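Local coordinates for protein SnoK (Streptomyces nogalater, PDB 5EPA) that probably acts as a non-heme iron, 2-oxoglutarate-dependent carbocyclase in the biosynthesis of the polyketide nogalamycin, at residues 20-34 and 98-110. Residues are numbered along the deposited sequence; the frame is centred on the assembly and turned at random.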
loop_
_atom_site.group_PDB
_atom_site.type_symbol
_atom_site.label_atom_id
_atom_site.label_comp_id
_atom_site.label_asym_id
_atom_site.label_seq_id
_atom_site.Cartn_x
_atom_site.Cartn_y
_atom_site.Cartn_z
ATOM N N THR A 20 -19.703 0.152 0.682
ATOM C CA THR A 20 -19.259 1.419 0.117
ATOM C C THR A 20 -18.772 1.193 -1.326
ATOM O O THR A 20 -17.972 0.298 -1.589
ATOM C CB THR A 20 -18.131 2.072 0.916
ATOM O OG1 THR A 20 -18.465 2.081 2.309
ATOM C CG2 THR A 20 -17.930 3.491 0.442
ATOM N N THR A 21 -19.259 2.019 -2.237
ATOM C CA THR A 21 -18.949 1.903 -3.650
ATOM C C THR A 21 -18.333 3.223 -4.114
ATOM O O THR A 21 -18.423 4.231 -3.410
ATOM C CB THR A 21 -20.217 1.689 -4.492
ATOM O OG1 THR A 21 -21.088 2.820 -4.320
ATOM C CG2 THR A 21 -20.954 0.415 -4.099
ATOM N N ALA A 22 -17.795 3.236 -5.327
ATOM C CA ALA A 22 -17.292 4.480 -5.898
ATOM C C ALA A 22 -18.382 5.529 -6.041
ATOM O O ALA A 22 -18.139 6.719 -5.926
ATOM C CB ALA A 22 -16.664 4.225 -7.254
ATOM N N GLU A 23 -19.594 5.079 -6.320
ATOM C CA GLU A 23 -20.714 5.971 -6.577
ATOM C C GLU A 23 -21.219 6.616 -5.281
ATOM O O GLU A 23 -21.624 7.762 -5.292
ATOM C CB GLU A 23 -21.873 5.199 -7.267
ATOM C CG GLU A 23 -23.038 6.060 -7.748
ATOM C CD GLU A 23 -24.171 6.248 -6.701
ATOM O OE1 GLU A 23 -24.333 5.464 -5.728
ATOM O OE2 GLU A 23 -24.933 7.235 -6.838
ATOM N N ASN A 24 -21.276 5.852 -4.187
ATOM C CA ASN A 24 -21.913 6.350 -2.941
ATOM C C ASN A 24 -20.894 6.895 -1.934
ATOM O O ASN A 24 -21.240 7.314 -0.850
ATOM C CB ASN A 24 -22.841 5.276 -2.302
ATOM C CG ASN A 24 -22.079 4.130 -1.638
ATOM O OD1 ASN A 24 -20.910 4.242 -1.287
ATOM N ND2 ASN A 24 -22.747 3.019 -1.461
ATOM N N LEU A 25 -19.622 6.822 -2.294
ATOM C CA LEU A 25 -18.559 7.385 -1.465
ATOM C C LEU A 25 -18.876 8.840 -1.106
ATOM O O LEU A 25 -19.187 9.648 -1.984
ATOM C CB LEU A 25 -17.244 7.302 -2.229
ATOM C CG LEU A 25 -16.004 7.906 -1.553
ATOM C CD1 LEU A 25 -15.438 6.988 -0.485
ATOM C CD2 LEU A 25 -14.938 8.187 -2.605
ATOM N N SER A 26 -18.811 9.173 0.176
ATOM C CA SER A 26 -19.197 10.511 0.599
ATOM C C SER A 26 -18.122 11.540 0.300
ATOM O O SER A 26 -16.950 11.251 0.352
ATOM C CB SER A 26 -19.555 10.548 2.098
ATOM O OG SER A 26 -18.449 10.135 2.908
ATOM N N LYS A 27 -18.557 12.752 0.032
ATOM C CA LYS A 27 -17.692 13.901 -0.000
ATOM C C LYS A 27 -16.863 14.071 1.256
ATOM O O LYS A 27 -15.737 14.529 1.190
ATOM C CB LYS A 27 -18.574 15.129 -0.160
ATOM C CG LYS A 27 -18.997 15.292 -1.599
ATOM C CD LYS A 27 -19.843 16.521 -1.855
ATOM C CE LYS A 27 -20.441 16.434 -3.268
ATOM N NZ LYS A 27 -21.350 15.258 -3.495
ATOM N N GLU A 28 -17.409 13.690 2.390
ATOM C CA GLU A 28 -16.701 13.789 3.661
ATOM C C GLU A 28 -15.512 12.836 3.701
ATOM O O GLU A 28 -14.436 13.153 4.224
ATOM C CB GLU A 28 -17.664 13.458 4.836
ATOM C CG GLU A 28 -18.860 14.421 5.083
ATOM C CD GLU A 28 -19.932 14.458 3.962
ATOM O OE1 GLU A 28 -20.226 13.388 3.378
ATOM O OE2 GLU A 28 -20.515 15.559 3.703
ATOM N N ALA A 29 -15.711 11.640 3.179
ATOM C CA ALA A 29 -14.620 10.680 3.109
ATOM C C ALA A 29 -13.490 11.161 2.198
ATOM O O ALA A 29 -12.308 11.005 2.516
ATOM C CB ALA A 29 -15.126 9.328 2.621
ATOM N N VAL A 30 -13.848 11.779 1.090
ATOM C CA VAL A 30 -12.857 12.366 0.206
ATOM C C VAL A 30 -12.104 13.530 0.889
ATOM O O VAL A 30 -10.876 13.603 0.825
ATOM C CB VAL A 30 -13.514 12.901 -1.072
ATOM C CG1 VAL A 30 -12.509 13.672 -1.912
ATOM C CG2 VAL A 30 -14.121 11.743 -1.853
ATOM N N ARG A 31 -12.833 14.404 1.573
ATOM C CA ARG A 31 -12.208 15.489 2.300
ATOM C C ARG A 31 -11.293 14.965 3.410
ATOM O O ARG A 31 -10.203 15.485 3.618
ATOM C CB ARG A 31 -13.265 16.458 2.834
ATOM C CG ARG A 31 -12.707 17.675 3.569
ATOM C CD ARG A 31 -13.787 18.658 4.003
ATOM N NE ARG A 31 -14.895 18.048 4.778
ATOM C CZ ARG A 31 -16.172 17.786 4.383
ATOM N NH1 ARG A 31 -16.648 18.055 3.149
ATOM N NH2 ARG A 31 -17.012 17.225 5.270
ATOM N N PHE A 32 -11.721 13.931 4.114
ATOM C CA PHE A 32 -10.905 13.353 5.178
ATOM C C PHE A 32 -9.597 12.876 4.608
ATOM O O PHE A 32 -8.528 13.138 5.150
ATOM C CB PHE A 32 -11.652 12.196 5.841
ATOM C CG PHE A 32 -10.974 11.626 7.067
ATOM C CD1 PHE A 32 -9.962 10.697 6.953
ATOM C CD2 PHE A 32 -11.366 12.008 8.326
ATOM C CE1 PHE A 32 -9.333 10.166 8.063
ATOM C CE2 PHE A 32 -10.732 11.482 9.464
ATOM C CZ PHE A 32 -9.738 10.532 9.329
ATOM N N TYR A 33 -9.672 12.150 3.481
ATOM C CA TYR A 33 -8.467 11.698 2.781
ATOM C C TYR A 33 -7.551 12.839 2.396
ATOM O O TYR A 33 -6.380 12.761 2.628
ATOM C CB TYR A 33 -8.811 10.892 1.521
ATOM C CG TYR A 33 -7.574 10.542 0.724
ATOM C CD1 TYR A 33 -6.704 9.537 1.158
ATOM C CD2 TYR A 33 -7.255 11.209 -0.453
ATOM C CE1 TYR A 33 -5.583 9.216 0.419
ATOM C CE2 TYR A 33 -6.097 10.904 -1.149
ATOM C CZ TYR A 33 -5.290 9.901 -0.716
ATOM O OH TYR A 33 -4.126 9.596 -1.389
ATOM N N ARG A 34 -8.082 13.894 1.803
ATOM C CA ARG A 34 -7.232 15.001 1.301
ATOM C C ARG A 34 -6.563 15.719 2.431
ATOM O O ARG A 34 -5.418 16.104 2.310
ATOM C CB ARG A 34 -8.014 16.014 0.470
ATOM C CG ARG A 34 -8.736 15.414 -0.744
ATOM C CD ARG A 34 -7.948 15.454 -2.030
ATOM N NE ARG A 34 -8.592 14.687 -3.103
ATOM C CZ ARG A 34 -9.504 15.136 -3.978
ATOM N NH1 ARG A 34 -9.984 16.352 -3.925
ATOM N NH2 ARG A 34 -9.951 14.328 -4.924
ATOM N N PRO A 98 -13.928 -2.572 -9.756
ATOM C CA PRO A 98 -14.569 -1.290 -10.053
ATOM C C PRO A 98 -14.731 -0.386 -8.848
ATOM O O PRO A 98 -14.592 0.824 -8.967
ATOM C CB PRO A 98 -15.942 -1.691 -10.591
ATOM C CG PRO A 98 -15.789 -3.123 -11.037
ATOM C CD PRO A 98 -14.758 -3.726 -10.156
ATOM N N GLU A 99 -15.033 -0.955 -7.686
ATOM C CA GLU A 99 -15.232 -0.129 -6.530
ATOM C C GLU A 99 -13.904 0.316 -5.928
ATOM O O GLU A 99 -13.710 1.501 -5.633
ATOM C CB GLU A 99 -16.123 -0.832 -5.495
ATOM C CG GLU A 99 -17.423 -1.419 -6.068
ATOM C CD GLU A 99 -18.245 -0.461 -6.927
ATOM O OE1 GLU A 99 -17.971 0.777 -6.995
ATOM O OE2 GLU A 99 -19.210 -0.947 -7.540
ATOM N N ILE A 100 -12.971 -0.597 -5.734
ATOM C CA ILE A 100 -11.701 -0.224 -5.132
ATOM C C ILE A 100 -10.992 0.829 -5.992
ATOM O O ILE A 100 -10.486 1.807 -5.465
ATOM C CB ILE A 100 -10.764 -1.437 -4.942
ATOM C CG1 ILE A 100 -11.379 -2.458 -3.984
ATOM C CG2 ILE A 100 -9.410 -0.977 -4.428
ATOM C CD1 ILE A 100 -10.585 -3.756 -3.897
ATOM N N SER A 101 -10.872 0.560 -7.305
ATOM C CA SER A 101 -10.086 1.413 -8.184
ATOM C C SER A 101 -10.866 2.680 -8.464
ATOM O O SER A 101 -10.292 3.750 -8.586
ATOM C CB SER A 101 -9.672 0.697 -9.503
ATOM O OG SER A 101 -10.783 0.375 -10.294
ATOM N N GLY A 102 -12.177 2.576 -8.546
ATOM C CA GLY A 102 -13.003 3.779 -8.724
ATOM C C GLY A 102 -12.960 4.737 -7.514
ATOM O O GLY A 102 -12.981 5.961 -7.667
ATOM N N ILE A 103 -12.909 4.168 -6.312
ATOM C CA ILE A 103 -12.759 4.969 -5.102
ATOM C C ILE A 103 -11.392 5.628 -5.101
ATOM O O ILE A 103 -11.277 6.791 -4.794
ATOM C CB ILE A 103 -12.955 4.114 -3.819
ATOM C CG1 ILE A 103 -14.439 3.765 -3.662
ATOM C CG2 ILE A 103 -12.468 4.864 -2.582
ATOM C CD1 ILE A 103 -14.685 2.626 -2.703
ATOM N N ALA A 104 -10.367 4.873 -5.473
ATOM C CA ALA A 104 -8.995 5.419 -5.549
ATOM C C ALA A 104 -8.918 6.624 -6.459
ATOM O O ALA A 104 -8.329 7.636 -6.121
ATOM C CB ALA A 104 -8.037 4.369 -6.072
ATOM N N LEU A 105 -9.609 6.520 -7.575
ATOM C CA LEU A 105 -9.686 7.601 -8.527
ATOM C C LEU A 105 -10.348 8.856 -7.946
ATOM O O LEU A 105 -9.900 9.986 -8.176
ATOM C CB LEU A 105 -10.435 7.113 -9.782
ATOM C CG LEU A 105 -10.275 7.874 -11.072
ATOM C CD1 LEU A 105 -8.802 7.977 -11.461
ATOM C CD2 LEU A 105 -11.050 7.166 -12.184
ATOM N N ARG A 106 -11.433 8.671 -7.225
ATOM C CA ARG A 106 -12.131 9.809 -6.611
ATOM C C ARG A 106 -11.284 10.453 -5.520
ATOM O O ARG A 106 -11.235 11.660 -5.389
ATOM C CB ARG A 106 -13.505 9.385 -6.084
ATOM C CG ARG A 106 -14.517 9.207 -7.207
ATOM C CD ARG A 106 -15.981 9.206 -6.784
ATOM N NE ARG A 106 -16.306 10.334 -5.910
ATOM C CZ ARG A 106 -17.401 10.434 -5.147
ATOM N NH1 ARG A 106 -18.313 9.467 -5.121
ATOM N NH2 ARG A 106 -17.581 11.526 -4.399
ATOM N N LEU A 107 -10.594 9.634 -4.752
ATOM C CA LEU A 107 -9.759 10.135 -3.691
ATOM C C LEU A 107 -8.583 10.923 -4.271
ATOM O O LEU A 107 -8.271 12.030 -3.791
ATOM C CB LEU A 107 -9.258 8.984 -2.823
ATOM C CG LEU A 107 -10.324 8.248 -1.993
ATOM C CD1 LEU A 107 -9.702 7.102 -1.227
ATOM C CD2 LEU A 107 -11.022 9.159 -0.980
ATOM N N ALA A 108 -7.960 10.378 -5.323
ATOM C CA ALA A 108 -6.769 10.982 -5.905
ATOM C C ALA A 108 -7.059 12.255 -6.624
ATOM O O ALA A 108 -6.252 13.163 -6.651
ATOM C CB ALA A 108 -6.120 10.018 -6.863
ATOM N N GLY A 109 -8.204 12.312 -7.257
ATOM C CA GLY A 109 -8.607 13.501 -8.035
ATOM C C GLY A 109 -7.837 13.668 -9.326
ATOM O O GLY A 109 -7.882 14.727 -9.940
ATOM N N ALA A 110 -7.189 12.601 -9.775
ATOM C CA ALA A 110 -6.384 12.651 -11.005
ATOM C C ALA A 110 -6.269 11.249 -11.618
ATOM O O ALA A 110 -6.478 10.269 -10.930
ATOM C CB ALA A 110 -5.001 13.195 -10.703
HETATM O O HOH W 1 -19.722 2.385 -7.946
#
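Leu107, on helix 98-108, packs against Leu25, Val30 and Tyr33 where that helix and helix 27-34 cross at a signed angle of -62°, both lying against the large antiparallel sheet of the cupin (double-stranded beta-helix) fold. Leu107 CD2 reaches Tyr33 CB at 3.8 Å, and Leu107 CB sits over one face of the Tyr33 ring, offset toward the rim, in a CH-pi contact. Leu25 CD2 extends the apolar seam to Ile103 CG2, while Phe215 of strand 213-217 backs Ile103 and Leu107.

Polar contacts tie the turn before helix 27-34 to the second helix. Ala22 N donates almost straight to Glu99 OE1 (3.0 Å), on the anti side and 33° out of the carboxylate plane, and a water links that oxygen to Glu23 N. A kink at chi3 (49°) turns the Arg106 guanidinium toward the turn, bringing NH1 to Ala22 O at 2.9 Å and more weakly to Leu25 O, with Leu25 CD2 over the guanidinium centre. A leucine in place of Arg106 has no N-H to offer Ala22 O, and the turn would probably be held less firmly.

Near the C-terminal end of helix 98-108, Arg34 directs two N-H groups at Leu107 O, NE at 2.8 Å, fairly straight, and NH2 at 3.1 Å, from well above the carbonyl plane, with that oxygen close to the guanidinium plane.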